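Local coordinates for protein chitinase (Jonesia denitrificans, PDB 5VG0) that is a copper-dependent lytic polysaccharide monooxygenase domain of a larger chitinase, probably acting in the breakdown of chitin, at residues L70-T75 with S81-F86. Residues are numbered along the deposited sequence; the frame is centred on the assembly and turned at random.
Sequences LTWKLT and STWEYF
Trp-72 meets both Trp-83 and Tyr-85, one over a face and the other at its edge. Trp-83 turns an edge to that face in an edge-to-face pair, planes at 58°. CZ3 of Trp-83 comes to 3.5 Å from CE2 of Trp-72. In the indole plane, NE1 of Trp-72 gives a nearly straight hydrogen bond (2.9 Å) to OH of Tyr-85, which also bonds to ND1 of His-108; two partners thus fix the buried phenol oxygen. With CG anti to the backbone N (chi1 -178°), Leu-70 brings its CD2 to 3.6 Å from OH of Tyr-85. Packing is looser at Leu-74, whose CD1 stays 4.0 Å from CH2 of Trp-83, while NE1 of Trp-83 bonds to OE1 of Gln-97. Against these five buried side chains, Thr-71 points away, partly exposed, and exposed Lys-73 lies along strand 2-6. Reduced to an alanine here, Trp-72 would probably leave a gap beside Trp-83 and the Tyr-85 hydroxyl without its indole donor. The axes of segments 70-74 and 82-86 approach to 12.0 Å without backbone pairing: facing-sheet packing, part of the buried core of the immunoglobulin-like beta-sandwich of AA10 monooxygenases, with Leu-74's side chain about 8 Å from the histidine-brace copper.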
# COMPACT_ATOMS: atom_id res chain seq x y z
N LEU A 70 -6.87 7.74 3.80
CA LEU A 70 -5.67 7.20 3.18
C LEU A 70 -5.57 7.75 1.77
O LEU A 70 -6.54 7.71 1.01
CB LEU A 70 -5.83 5.69 3.19
CG LEU A 70 -4.70 4.89 2.64
CD1 LEU A 70 -4.68 3.56 3.38
CD2 LEU A 70 -4.86 4.68 1.16
N THR A 71 -4.39 8.25 1.41
CA THR A 71 -4.18 8.95 0.14
C THR A 71 -3.16 8.22 -0.71
O THR A 71 -2.07 7.86 -0.24
CB THR A 71 -3.75 10.39 0.37
OG1 THR A 71 -4.81 11.08 1.03
CG2 THR A 71 -3.44 11.09 -0.96
N TRP A 72 -3.52 8.01 -1.97
CA TRP A 72 -2.64 7.50 -3.02
C TRP A 72 -2.15 8.63 -3.92
O TRP A 72 -2.87 9.59 -4.19
CB TRP A 72 -3.41 6.56 -3.93
CG TRP A 72 -3.81 5.23 -3.38
CD1 TRP A 72 -4.87 4.94 -2.57
CD2 TRP A 72 -3.16 3.98 -3.64
NE1 TRP A 72 -4.91 3.59 -2.31
CE2 TRP A 72 -3.87 2.98 -2.96
CE3 TRP A 72 -2.04 3.62 -4.39
CZ2 TRP A 72 -3.50 1.64 -3.00
CZ3 TRP A 72 -1.67 2.28 -4.44
CH2 TRP A 72 -2.40 1.31 -3.75
N LYS A 73 -0.93 8.46 -4.41
CA LYS A 73 -0.40 9.22 -5.54
C LYS A 73 -0.20 8.23 -6.67
O LYS A 73 0.54 7.26 -6.53
CB LYS A 73 0.93 9.86 -5.17
CG LYS A 73 1.57 10.60 -6.32
CD LYS A 73 2.82 11.33 -5.88
CE LYS A 73 3.40 12.16 -7.00
NZ LYS A 73 4.61 12.89 -6.54
N LEU A 74 -0.88 8.46 -7.79
CA LEU A 74 -0.77 7.59 -8.95
C LEU A 74 0.02 8.32 -10.02
O LEU A 74 -0.33 9.43 -10.40
CB LEU A 74 -2.13 7.20 -9.49
CG LEU A 74 -3.13 6.66 -8.47
CD1 LEU A 74 -4.40 6.21 -9.21
CD2 LEU A 74 -2.57 5.53 -7.63
N THR A 75 1.08 7.70 -10.50
CA THR A 75 1.81 8.27 -11.63
C THR A 75 1.23 7.84 -12.96
O THR A 75 1.38 8.55 -13.94
CB THR A 75 3.30 7.94 -11.54
OG1 THR A 75 3.48 6.53 -11.46
CG2 THR A 75 3.92 8.58 -10.32
N SER A 81 -10.24 -2.15 -11.31
CA SER A 81 -11.39 -2.91 -10.83
C SER A 81 -11.68 -2.51 -9.40
O SER A 81 -12.57 -1.70 -9.16
CB SER A 81 -11.16 -4.41 -11.00
OG SER A 81 -9.95 -4.78 -10.39
N THR A 82 -10.93 -3.02 -8.44
CA THR A 82 -11.12 -2.71 -7.03
C THR A 82 -9.83 -2.28 -6.36
O THR A 82 -8.73 -2.64 -6.77
CB THR A 82 -11.69 -3.90 -6.26
OG1 THR A 82 -10.83 -5.02 -6.42
CG2 THR A 82 -13.10 -4.25 -6.70
N TRP A 83 -10.03 -1.54 -5.28
CA TRP A 83 -9.02 -1.26 -4.27
C TRP A 83 -9.42 -2.09 -3.06
O TRP A 83 -10.52 -1.93 -2.53
CB TRP A 83 -9.04 0.23 -3.91
CG TRP A 83 -8.97 1.17 -5.07
CD1 TRP A 83 -10.01 1.62 -5.82
CD2 TRP A 83 -7.80 1.77 -5.60
NE1 TRP A 83 -9.56 2.46 -6.78
CE2 TRP A 83 -8.20 2.58 -6.67
CE3 TRP A 83 -6.44 1.70 -5.26
CZ2 TRP A 83 -7.29 3.30 -7.42
CZ3 TRP A 83 -5.55 2.44 -6.00
CH2 TRP A 83 -5.97 3.22 -7.07
N GLU A 84 -8.54 -2.98 -2.62
CA GLU A 84 -8.81 -3.86 -1.50
C GLU A 84 -7.87 -3.51 -0.36
O GLU A 84 -6.67 -3.37 -0.56
CB GLU A 84 -8.61 -5.32 -1.89
CG GLU A 84 -9.61 -5.81 -2.92
CD GLU A 84 -9.30 -7.21 -3.37
OE1 GLU A 84 -8.21 -7.43 -3.92
OE2 GLU A 84 -10.15 -8.10 -3.15
N TYR A 85 -8.43 -3.38 0.83
CA TYR A 85 -7.67 -3.07 2.03
C TYR A 85 -7.79 -4.21 3.02
O TYR A 85 -8.90 -4.58 3.40
CB TYR A 85 -8.15 -1.77 2.66
CG TYR A 85 -7.92 -0.59 1.77
CD1 TYR A 85 -6.71 0.07 1.78
CD2 TYR A 85 -8.87 -0.15 0.88
CE1 TYR A 85 -6.47 1.14 0.96
CE2 TYR A 85 -8.63 0.95 0.05
CZ TYR A 85 -7.42 1.59 0.10
OH TYR A 85 -7.12 2.66 -0.70
N PHE A 86 -6.65 -4.76 3.40
CA PHE A 86 -6.54 -5.86 4.34
C PHE A 86 -5.94 -5.34 5.64
O PHE A 86 -5.08 -4.46 5.62
CB PHE A 86 -5.61 -6.96 3.80
CG PHE A 86 -6.06 -7.60 2.53
CD1 PHE A 86 -5.90 -6.97 1.30
CD2 PHE A 86 -6.62 -8.87 2.55
CE1 PHE A 86 -6.33 -7.58 0.14
CE2 PHE A 86 -7.05 -9.46 1.39
CZ PHE A 86 -6.89 -8.82 0.18